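Local coordinates for p800 reaction center core protein (Heliobacterium modesticaldum, PDB 5V8K) that forms the core of a homodimeric photosynthetic reaction center, holding bacteriochlorophyll g pigments and binding a [4Fe-4S] cluster, at residues H214-Q226 with V260-F274. Numbering follows the deposited sequence.
Sequences HFATVVFAMIIWQ and VKQAILGHLVMGIMF. With GBF (Bacteriochlorophyll g), chain Y.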
ATOM      1  N   HIS A 214      30.206  -8.341   5.382  1.00 39.27           N
ATOM      2  CA  HIS A 214      31.112  -7.337   4.823  1.00 43.34           C
ATOM      3  C   HIS A 214      30.340  -6.084   4.421  1.00 41.91           C
ATOM      4  O   HIS A 214      30.749  -4.964   4.724  1.00 38.19           O
ATOM      5  CB  HIS A 214      31.849  -7.925   3.618  1.00 39.49           C
ATOM      6  CG  HIS A 214      32.999  -8.823   3.960  1.00 42.60           C
ATOM      7  ND1 HIS A 214      33.778  -8.655   5.085  1.00 43.45           N
ATOM      8  CD2 HIS A 214      33.513  -9.896   3.306  1.00 41.60           C
ATOM      9  CE1 HIS A 214      34.724  -9.583   5.109  1.00 47.62           C
ATOM     10  NE2 HIS A 214      34.592 -10.343   4.036  1.00 45.68           N
ATOM     11  N   PHE A 215      29.204  -6.259   3.746  1.00 38.45           N
ATOM     12  CA  PHE A 215      28.380  -5.114   3.373  1.00 37.37           C
ATOM     13  C   PHE A 215      28.032  -4.258   4.582  1.00 40.95           C
ATOM     14  O   PHE A 215      28.099  -3.021   4.527  1.00 38.03           O
ATOM     15  CB  PHE A 215      27.080  -5.568   2.702  1.00 36.45           C
ATOM     16  CG  PHE A 215      27.162  -5.782   1.238  1.00 36.10           C
ATOM     17  CD1 PHE A 215      27.204  -4.693   0.371  1.00 35.88           C
ATOM     18  CD2 PHE A 215      27.109  -7.055   0.705  1.00 37.44           C
ATOM     19  CE1 PHE A 215      27.226  -4.873  -0.983  1.00 37.88           C
ATOM     20  CE2 PHE A 215      27.135  -7.250  -0.656  1.00 36.15           C
ATOM     21  CZ  PHE A 215      27.197  -6.171  -1.508  1.00 39.53           C
ATOM     22  N   ALA A 216      27.607  -4.902   5.681  1.00 38.19           N
ATOM     23  CA  ALA A 216      27.278  -4.151   6.886  1.00 40.17           C
ATOM     24  C   ALA A 216      28.497  -3.411   7.430  1.00 39.26           C
ATOM     25  O   ALA A 216      28.380  -2.257   7.860  1.00 43.09           O
ATOM     26  CB  ALA A 216      26.687  -5.080   7.948  1.00 40.92           C
ATOM     27  N   THR A 217      29.681  -4.040   7.422  1.00 41.41           N
ATOM     28  CA  THR A 217      30.849  -3.304   7.895  1.00 41.70           C
ATOM     29  C   THR A 217      31.159  -2.136   6.961  1.00 45.08           C
ATOM     30  O   THR A 217      31.661  -1.099   7.409  1.00 41.00           O
ATOM     31  CB  THR A 217      32.075  -4.219   8.057  1.00 43.80           C
ATOM     32  OG1 THR A 217      32.504  -4.771   6.808  1.00 42.11           O
ATOM     33  CG2 THR A 217      31.773  -5.324   9.005  1.00 44.50           C
ATOM     34  N   VAL A 218      30.830  -2.266   5.677  1.00 41.04           N
ATOM     35  CA  VAL A 218      31.088  -1.183   4.743  1.00 40.35           C
ATOM     36  C   VAL A 218      30.120  -0.025   4.977  1.00 40.51           C
ATOM     37  O   VAL A 218      30.508   1.146   4.892  1.00 42.83           O
ATOM     38  CB  VAL A 218      31.031  -1.696   3.293  1.00 41.59           C
ATOM     39  CG1 VAL A 218      31.035  -0.507   2.300  1.00 39.79           C
ATOM     40  CG2 VAL A 218      32.227  -2.600   3.021  1.00 38.12           C
ATOM     41  N   VAL A 219      28.844  -0.332   5.227  1.00 39.18           N
ATOM     42  CA  VAL A 219      27.864   0.697   5.583  1.00 38.22           C
ATOM     43  C   VAL A 219      28.385   1.541   6.744  1.00 40.49           C
ATOM     44  O   VAL A 219      28.416   2.776   6.676  1.00 38.66           O
ATOM     45  CB  VAL A 219      26.502   0.049   5.910  1.00 36.71           C
ATOM     46  CG1 VAL A 219      25.532   1.047   6.597  1.00 37.27           C
ATOM     47  CG2 VAL A 219      25.852  -0.438   4.650  1.00 34.61           C
ATOM     48  N   PHE A 220      28.804   0.885   7.829  1.00 43.27           N
ATOM     49  CA  PHE A 220      29.292   1.635   8.989  1.00 44.33           C
ATOM     50  C   PHE A 220      30.589   2.384   8.650  1.00 44.63           C
ATOM     51  O   PHE A 220      30.788   3.531   9.082  1.00 46.33           O
ATOM     52  CB  PHE A 220      29.503   0.707  10.196  1.00 42.15           C
ATOM     53  CG  PHE A 220      28.234   0.364  10.959  1.00 45.64           C
ATOM     54  CD1 PHE A 220      27.368  -0.625  10.510  1.00 42.42           C
ATOM     55  CD2 PHE A 220      27.926   1.029  12.147  1.00 45.90           C
ATOM     56  CE1 PHE A 220      26.206  -0.941  11.228  1.00 44.99           C
ATOM     57  CE2 PHE A 220      26.774   0.721  12.867  1.00 45.66           C
ATOM     58  CZ  PHE A 220      25.913  -0.270  12.400  1.00 45.86           C
ATOM     59  N   ALA A 221      31.487   1.764   7.879  1.00 40.96           N
ATOM     60  CA  ALA A 221      32.740   2.436   7.555  1.00 41.27           C
ATOM     61  C   ALA A 221      32.502   3.677   6.687  1.00 43.60           C
ATOM     62  O   ALA A 221      33.205   4.682   6.815  1.00 42.36           O
ATOM     63  CB  ALA A 221      33.687   1.467   6.856  1.00 41.42           C
ATOM     64  N   MET A 222      31.520   3.630   5.799  1.00 41.71           N
ATOM     65  CA  MET A 222      31.233   4.800   4.978  1.00 42.35           C
ATOM     66  C   MET A 222      30.707   5.980   5.786  1.00 42.84           C
ATOM     67  O   MET A 222      30.821   7.122   5.329  1.00 41.72           O
ATOM     68  CB  MET A 222      30.225   4.439   3.883  1.00 38.71           C
ATOM     69  CG  MET A 222      30.767   3.577   2.790  1.00 40.31           C
ATOM     70  SD  MET A 222      29.483   3.124   1.590  1.00 39.11           S
ATOM     71  CE  MET A 222      30.436   2.347   0.258  1.00 40.05           C
ATOM     72  N   ILE A 223      30.082   5.733   6.940  1.00 40.21           N
ATOM     73  CA  ILE A 223      29.664   6.817   7.824  1.00 36.41           C
ATOM     74  C   ILE A 223      30.836   7.315   8.666  1.00 43.85           C
ATOM     75  O   ILE A 223      30.962   8.516   8.926  1.00 42.36           O
ATOM     76  CB  ILE A 223      28.500   6.350   8.716  1.00 39.41           C
ATOM     77  CG1 ILE A 223      27.272   6.003   7.869  1.00 36.27           C
ATOM     78  CG2 ILE A 223      28.146   7.411   9.793  1.00 36.61           C
ATOM     79  CD1 ILE A 223      26.200   5.297   8.707  1.00 34.27           C
ATOM     80  N   ILE A 224      31.680   6.399   9.128  1.00 44.26           N
ATOM     81  CA  ILE A 224      32.661   6.686  10.165  1.00 44.23           C
ATOM     82  C   ILE A 224      34.005   7.085   9.569  1.00 46.04           C
ATOM     83  O   ILE A 224      34.655   7.999  10.069  1.00 47.68           O
ATOM     84  CB  ILE A 224      32.787   5.464  11.103  1.00 44.97           C
ATOM     85  CG1 ILE A 224      31.479   5.280  11.883  1.00 41.24           C
ATOM     86  CG2 ILE A 224      33.927   5.632  12.078  1.00 48.21           C
ATOM     87  CD1 ILE A 224      31.379   3.975  12.641  1.00 43.60           C
ATOM     88  N   TRP A 225      34.434   6.445   8.478  1.00 48.17           N
ATOM     89  CA  TRP A 225      35.747   6.708   7.871  1.00 48.04           C
ATOM     90  C   TRP A 225      35.509   7.662   6.706  1.00 47.02           C
ATOM     91  O   TRP A 225      35.286   7.250   5.564  1.00 46.86           O
ATOM     92  CB  TRP A 225      36.428   5.406   7.454  1.00 45.02           C
ATOM     93  CG  TRP A 225      37.777   5.556   6.775  1.00 47.77           C
ATOM     94  CD1 TRP A 225      38.174   4.956   5.614  1.00 45.26           C
ATOM     95  CD2 TRP A 225      38.898   6.337   7.224  1.00 48.55           C
ATOM     96  NE1 TRP A 225      39.473   5.298   5.322  1.00 46.79           N
ATOM     97  CE2 TRP A 225      39.940   6.140   6.295  1.00 50.78           C
ATOM     98  CE3 TRP A 225      39.128   7.150   8.332  1.00 49.82           C
ATOM     99  CZ2 TRP A 225      41.180   6.764   6.416  1.00 53.74           C
ATOM    100  CZ3 TRP A 225      40.362   7.755   8.469  1.00 53.14           C
ATOM    101  CH2 TRP A 225      41.373   7.575   7.502  1.00 53.18           C
ATOM    102  N   GLN A 226      35.530   8.957   7.017  1.00 45.52           N
ATOM    103  CA  GLN A 226      35.163  10.004   6.069  1.00 46.44           C
ATOM    104  C   GLN A 226      36.354  10.842   5.612  1.00 48.07           C
ATOM    105  O   GLN A 226      36.179  11.936   5.076  1.00 48.44           O
ATOM    106  CB  GLN A 226      34.071  10.877   6.687  1.00 46.18           C
ATOM    107  CG  GLN A 226      32.663  10.425   6.258  1.00 43.50           C
ATOM    108  CD  GLN A 226      32.459  10.490   4.765  1.00 45.37           C
ATOM    109  OE1 GLN A 226      32.717  11.513   4.138  1.00 48.31           O
ATOM    110  NE2 GLN A 226      32.006   9.384   4.182  1.00 40.01           N
ATOM    111  N   VAL A 260      27.644  10.018  -0.660  1.00 35.06           N
ATOM    112  CA  VAL A 260      27.987   8.992   0.313  1.00 34.99           C
ATOM    113  C   VAL A 260      26.729   8.208   0.701  1.00 34.84           C
ATOM    114  O   VAL A 260      26.732   6.977   0.778  1.00 35.40           O
ATOM    115  CB  VAL A 260      28.653   9.606   1.550  1.00 35.91           C
ATOM    116  CG1 VAL A 260      29.107   8.493   2.495  1.00 35.99           C
ATOM    117  CG2 VAL A 260      29.813  10.486   1.189  1.00 36.87           C
ATOM    118  N   LYS A 261      25.647   8.916   0.984  1.00 34.91           N
ATOM    119  CA  LYS A 261      24.433   8.230   1.406  1.00 38.25           C
ATOM    120  C   LYS A 261      23.789   7.433   0.278  1.00 36.91           C
ATOM    121  O   LYS A 261      23.123   6.433   0.561  1.00 37.35           O
ATOM    122  CB  LYS A 261      23.463   9.230   2.023  1.00 33.32           C
ATOM    123  CG  LYS A 261      23.981   9.709   3.329  1.00 34.11           C
ATOM    124  CD  LYS A 261      23.101  10.732   3.984  1.00 36.34           C
ATOM    125  CE  LYS A 261      23.164  12.025   3.291  1.00 35.47           C
ATOM    126  NZ  LYS A 261      22.273  13.027   3.902  1.00 37.33           N
ATOM    127  N   GLN A 262      24.012   7.800  -0.988  1.00 39.39           N
ATOM    128  CA  GLN A 262      23.572   6.933  -2.085  1.00 36.72           C
ATOM    129  C   GLN A 262      24.358   5.627  -2.087  1.00 38.35           C
ATOM    130  O   GLN A 262      23.778   4.541  -2.228  1.00 35.96           O
ATOM    131  CB  GLN A 262      23.714   7.635  -3.430  1.00 36.08           C
ATOM    132  CG  GLN A 262      22.655   8.687  -3.681  1.00 35.02           C
ATOM    133  CD  GLN A 262      22.999   9.638  -4.844  1.00 35.57           C
ATOM    134  OE1 GLN A 262      23.638   9.249  -5.816  1.00 35.78           O
ATOM    135  NE2 GLN A 262      22.541  10.864  -4.751  1.00 36.90           N
ATOM    136  N   ALA A 263      25.667   5.703  -1.875  1.00 33.52           N
ATOM    137  CA  ALA A 263      26.473   4.493  -1.797  1.00 35.66           C
ATOM    138  C   ALA A 263      26.066   3.638  -0.607  1.00 36.55           C
ATOM    139  O   ALA A 263      26.051   2.402  -0.684  1.00 36.41           O
ATOM    140  CB  ALA A 263      27.939   4.848  -1.683  1.00 35.38           C
ATOM    141  N   ILE A 264      25.757   4.284   0.509  1.00 36.09           N
ATOM    142  CA  ILE A 264      25.350   3.582   1.721  1.00 37.52           C
ATOM    143  C   ILE A 264      24.054   2.828   1.476  1.00 36.38           C
ATOM    144  O   ILE A 264      23.921   1.654   1.825  1.00 37.60           O
ATOM    145  CB  ILE A 264      25.215   4.579   2.884  1.00 38.24           C
ATOM    146  CG1 ILE A 264      26.602   4.974   3.360  1.00 36.93           C
ATOM    147  CG2 ILE A 264      24.397   3.972   4.047  1.00 37.81           C
ATOM    148  CD1 ILE A 264      26.601   6.099   4.330  1.00 36.13           C
ATOM    149  N   LEU A 265      23.079   3.492   0.871  1.00 34.30           N
ATOM    150  CA  LEU A 265      21.810   2.846   0.630  1.00 36.68           C
ATOM    151  C   LEU A 265      21.988   1.659  -0.293  1.00 35.50           C
ATOM    152  O   LEU A 265      21.418   0.596  -0.042  1.00 35.81           O
ATOM    153  CB  LEU A 265      20.793   3.840   0.089  1.00 32.40           C
ATOM    154  CG  LEU A 265      19.391   3.270  -0.169  1.00 35.29           C
ATOM    155  CD1 LEU A 265      18.736   2.643   1.122  1.00 35.22           C
ATOM    156  CD2 LEU A 265      18.519   4.336  -0.736  1.00 32.92           C
ATOM    157  N   GLY A 266      22.828   1.800  -1.331  1.00 34.30           N
ATOM    158  CA  GLY A 266      23.126   0.666  -2.187  1.00 33.86           C
ATOM    159  C   GLY A 266      23.715  -0.513  -1.443  1.00 33.38           C
ATOM    160  O   GLY A 266      23.323  -1.657  -1.680  1.00 32.76           O
ATOM    161  N   HIS A 267      24.644  -0.260  -0.523  1.00 32.08           N
ATOM    162  CA  HIS A 267      25.305  -1.363   0.175  1.00 32.47           C
ATOM    163  C   HIS A 267      24.440  -1.949   1.292  1.00 32.39           C
ATOM    164  O   HIS A 267      24.545  -3.142   1.581  1.00 33.24           O
ATOM    165  CB  HIS A 267      26.650  -0.911   0.722  1.00 33.15           C
ATOM    166  CG  HIS A 267      27.679  -0.735  -0.350  1.00 36.96           C
ATOM    167  ND1 HIS A 267      27.717   0.373  -1.165  1.00 37.16           N
ATOM    168  CD2 HIS A 267      28.651  -1.565  -0.800  1.00 35.27           C
ATOM    169  CE1 HIS A 267      28.694   0.236  -2.048  1.00 36.59           C
ATOM    170  NE2 HIS A 267      29.258  -0.939  -1.860  1.00 37.36           N
ATOM    171  N   LEU A 268      23.587  -1.136   1.908  1.00 37.17           N
ATOM    172  CA  LEU A 268      22.612  -1.644   2.862  1.00 35.03           C
ATOM    173  C   LEU A 268      21.639  -2.607   2.198  1.00 35.60           C
ATOM    174  O   LEU A 268      21.369  -3.700   2.710  1.00 37.75           O
ATOM    175  CB  LEU A 268      21.862  -0.462   3.479  1.00 37.67           C
ATOM    176  CG  LEU A 268      20.658  -0.787   4.302  1.00 40.38           C
ATOM    177  CD1 LEU A 268      21.086  -1.716   5.421  1.00 41.92           C
ATOM    178  CD2 LEU A 268      20.029   0.506   4.800  1.00 40.04           C
ATOM    179  N   VAL A 269      21.118  -2.165   1.081  1.00 34.65           N
ATOM    180  CA  VAL A 269      20.119  -2.943   0.382  1.00 34.21           C
ATOM    181  C   VAL A 269      20.734  -4.272  -0.169  1.00 35.87           C
ATOM    182  O   VAL A 269      20.221  -5.354   0.007  1.00 36.12           O
ATOM    183  CB  VAL A 269      19.396  -2.206  -0.781  1.00 37.72           C
ATOM    184  CG1 VAL A 269      18.504  -3.142  -1.559  1.00 37.95           C
ATOM    185  CG2 VAL A 269      18.664  -0.958  -0.313  1.00 33.74           C
ATOM    186  N   MET A 270      21.896  -4.166  -0.789  1.00 38.30           N
ATOM    187  CA  MET A 270      22.535  -5.344  -1.386  1.00 38.22           C
ATOM    188  C   MET A 270      22.962  -6.313  -0.274  1.00 38.49           C
ATOM    189  O   MET A 270      22.981  -7.500  -0.439  1.00 39.31           O
ATOM    190  CB  MET A 270      23.766  -5.040  -2.296  1.00 40.93           C
ATOM    191  CG  MET A 270      23.466  -4.300  -3.572  1.00 51.12           C
ATOM    192  SD  MET A 270      22.655  -5.374  -4.732  1.00 55.89           S
ATOM    193  CE  MET A 270      23.277  -4.792  -6.273  1.00 53.67           C
ATOM    194  N   GLY A 271      23.425  -5.766   0.823  1.00 36.35           N
ATOM    195  CA  GLY A 271      23.817  -6.608   1.944  1.00 36.17           C
ATOM    196  C   GLY A 271      22.642  -7.398   2.501  1.00 36.71           C
ATOM    197  O   GLY A 271      22.751  -8.598   2.750  1.00 37.38           O
ATOM    198  N   ILE A 272      21.491  -6.753   2.650  1.00 38.51           N
ATOM    199  CA  ILE A 272      20.304  -7.456   3.128  1.00 38.24           C
ATOM    200  C   ILE A 272      19.943  -8.565   2.150  1.00 38.93           C
ATOM    201  O   ILE A 272      19.557  -9.676   2.540  1.00 38.02           O
ATOM    202  CB  ILE A 272      19.128  -6.483   3.299  1.00 37.99           C
ATOM    203  CG1 ILE A 272      19.385  -5.496   4.456  1.00 38.97           C
ATOM    204  CG2 ILE A 272      17.817  -7.229   3.499  1.00 40.21           C
ATOM    205  CD1 ILE A 272      19.531  -6.092   5.803  1.00 41.74           C
ATOM    206  N   MET A 273      20.049  -8.234   0.873  1.00 39.68           N
ATOM    207  CA  MET A 273      19.690  -9.184  -0.196  1.00 41.00           C
ATOM    208  C   MET A 273      20.632 -10.437  -0.162  1.00 44.99           C
ATOM    209  O   MET A 273      20.208 -11.562  -0.342  1.00 44.65           O
ATOM    210  CB  MET A 273      19.622  -8.569  -1.636  1.00 39.95           C
ATOM    211  CG  MET A 273      18.480  -7.615  -1.924  1.00 41.18           C
ATOM    212  SD  MET A 273      18.804  -6.529  -3.300  1.00 51.35           S
ATOM    213  CE  MET A 273      18.801  -7.619  -4.691  1.00 51.93           C
ATOM    214  N   PHE A 274      21.915 -10.235   0.049  1.00 35.20           N
ATOM    215  CA  PHE A 274      22.839 -11.370   0.112  1.00 36.15           C
ATOM    216  C   PHE A 274      22.675 -12.157   1.413  1.00 36.53           C
ATOM    217  O   PHE A 274      22.881 -13.371   1.426  1.00 38.80           O
ATOM    218  CB  PHE A 274      24.288 -10.909  -0.040  1.00 36.22           C
ATOM    219  CG  PHE A 274      24.739 -10.770  -1.473  1.00 38.20           C
ATOM    220  CD1 PHE A 274      25.149 -11.882  -2.175  1.00 37.26           C
ATOM    221  CD2 PHE A 274      24.743  -9.535  -2.112  1.00 36.05           C
ATOM    222  CE1 PHE A 274      25.552 -11.773  -3.497  1.00 38.19           C
ATOM    223  CE2 PHE A 274      25.136  -9.433  -3.427  1.00 40.70           C
ATOM    224  CZ  PHE A 274      25.549 -10.554  -4.117  1.00 38.35           C
TER
HETATM  225 MG   GBF Y1023      26.709   2.266  16.298  1.00 45.49          MG
HETATM  226  CHA GBF Y1023      29.206   4.657  15.845  1.00 43.81           C
HETATM  227  CHB GBF Y1023      24.488   4.542  15.295  1.00 40.13           C
HETATM  228  CHC GBF Y1023      24.513  -0.379  16.128  1.00 38.79           C
HETATM  229  CHD GBF Y1023      29.403  -0.127  16.502  1.00 50.45           C
HETATM  230  NA  GBF Y1023      26.819   4.174  15.730  1.00 40.40           N
HETATM  231  C1A GBF Y1023      27.782   5.100  15.786  1.00 43.16           C
HETATM  232  C2A GBF Y1023      27.479   6.451  15.183  1.00 42.64           C
HETATM  233  C3A GBF Y1023      25.984   6.436  15.416  1.00 39.71           C
HETATM  234  C4A GBF Y1023      25.756   4.966  15.469  1.00 39.33           C
HETATM  235  CMA GBF Y1023      25.640   7.086  16.771  1.00 38.48           C
HETATM  236  CAA GBF Y1023      27.847   6.762  13.724  1.00 41.02           C
HETATM  237  CBA GBF Y1023      27.568   5.591  12.795  1.00 40.26           C
HETATM  238  CGA GBF Y1023      26.116   5.485  12.376  1.00 42.99           C
HETATM  239  O1A GBF Y1023      25.382   6.445  12.249  1.00 40.90           O
HETATM  240  O2A GBF Y1023      25.621   4.197  11.960  1.00 41.58           O
HETATM  241  NB  GBF Y1023      24.768   2.118  15.749  1.00 40.04           N
HETATM  242  C1B GBF Y1023      23.981   3.156  15.434  1.00 38.28           C
HETATM  243  C2B GBF Y1023      22.698   2.661  15.216  1.00 41.08           C
HETATM  244  C3B GBF Y1023      22.716   1.300  15.448  1.00 40.59           C
HETATM  245  C4B GBF Y1023      24.026   0.986  15.822  1.00 42.35           C
HETATM  246  CMB GBF Y1023      21.480   3.442  14.789  1.00 37.59           C
HETATM  247  CAB GBF Y1023      21.479   0.515  15.276  1.00 45.98           C
HETATM  248  CBB GBF Y1023      21.286  -0.765  15.280  1.00 48.05           C
HETATM  249  NC  GBF Y1023      26.935   0.243  16.310  1.00 47.97           N
HETATM  250  C1C GBF Y1023      25.955  -0.664  16.283  1.00 45.40           C
HETATM  251  C2C GBF Y1023      26.137  -2.133  16.396  1.00 54.76           C
HETATM  252  C3C GBF Y1023      27.591  -1.898  16.474  1.00 52.38           C
HETATM  253  C4C GBF Y1023      28.005  -0.572  16.441  1.00 49.99           C
HETATM  254  CMC GBF Y1023      25.472  -2.591  17.706  1.00 57.14           C
HETATM  255  CAC GBF Y1023      28.593  -2.984  16.599  1.00 56.65           C
HETATM  256  CBC GBF Y1023      28.203  -4.430  16.639  1.00 60.35           C
HETATM  257  ND  GBF Y1023      28.723   2.139  16.221  1.00 47.56           N
HETATM  258  C1D GBF Y1023      29.727   1.288  16.314  1.00 46.97           C
HETATM  259  C2D GBF Y1023      31.274   1.745  16.237  1.00 50.19           C
HETATM  260  C3D GBF Y1023      30.840   3.042  16.065  1.00 44.15           C
HETATM  261  C4D GBF Y1023      29.449   3.300  16.041  1.00 42.51           C
HETATM  262  CMD GBF Y1023      32.634   1.122  16.305  1.00 49.26           C
HETATM  263  CAD GBF Y1023      31.521   4.347  16.098  1.00 44.47           C
HETATM  264  OBD GBF Y1023      32.703   4.719  15.802  1.00 44.28           O
HETATM  265  CBD GBF Y1023      30.481   5.398  15.880  1.00 42.67           C
HETATM  266  CGD GBF Y1023      30.510   6.360  17.021  1.00 46.15           C
HETATM  267  O1D GBF Y1023      29.868   6.170  18.063  1.00 47.34           O
HETATM  268  O2D GBF Y1023      31.364   7.500  16.895  1.00 50.71           O
HETATM  269  CED GBF Y1023      31.419   8.372  18.016  1.00 48.42           C
HETATM  270  C1  GBF Y1023      24.263   4.048  11.555  1.00 35.75           C
HETATM  271  C2  GBF Y1023      24.143   2.743  10.835  1.00 36.44           C
HETATM  272  C3  GBF Y1023      22.957   2.288  10.429  1.00 43.14           C
HETATM  273  C4  GBF Y1023      21.720   3.063  10.736  1.00 40.53           C
HETATM  274  C5  GBF Y1023      22.874   0.980   9.682  1.00 39.88           C
HETATM  275  C6  GBF Y1023      22.278  -0.095  10.612  1.00 43.00           C
HETATM  276  C7  GBF Y1023      22.071  -1.409   9.873  1.00 46.80           C
HETATM  277  C8  GBF Y1023      22.324  -2.612  10.440  1.00 49.16           C
HETATM  278  C9  GBF Y1023      22.806  -2.738  11.866  1.00 42.23           C
HETATM  279  C10 GBF Y1023      22.075  -3.911   9.710  1.00 52.07           C
HETATM  280  C11 GBF Y1023      22.552  -3.972   8.303  1.00 44.20           C
HETATM  281  C12 GBF Y1023      22.575  -5.394   7.779  1.00 43.08           C
HETATM  282  C13 GBF Y1023      23.160  -5.696   6.605  1.00 43.36           C
HETATM  283  C14 GBF Y1023      23.159  -7.116   6.137  1.00 41.71           C
HETATM  284  C15 GBF Y1023      23.811  -4.632   5.740  1.00 37.60           C
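Helices 214-224 and 260-274 run antiparallel at 161°, axes 8.6 Å apart at closest approach; the backbones are nearest at F215 and G271, CA to CA 5.0 Å. There the F215 ring lies over the M270-G271 peptide; with no side chain on G271, its CA approaches F215 CB to 3.5 Å. The F215 knob fits among H267, M270, G271 and F274, its CE2 3.6 Å from F274 CD2, the two rings nearly parallel but slid apart. Replacing F215 by alanine would probably leave a gap over the M270-G271 peptide, between H267 and F274, with both rings short of a packing partner. H267, a knob among F215, V218, V219 and M222, ligates the magnesium of a bacteriochlorophyll g through NE2, the axial histidine ligation common in chlorophyll proteins, here in a membrane helix of the PsaA/PsaB family. H267 ND1 donates to A263 O (2.7 Å), which lies in the ring plane; with the magnesium this fixes the ring's rotation. The extended M222 chain (chi2 177°) carries CE over one H267 face, 3.8 Å from the centroid. Q226 NE2 hydrogen-bonds to M222 O; Q226 OE1 accepts from R236 NE. A216, L268 and I272 line the tail of a second bacteriochlorophyll g, and F220 turns its ring edge to that magnesium.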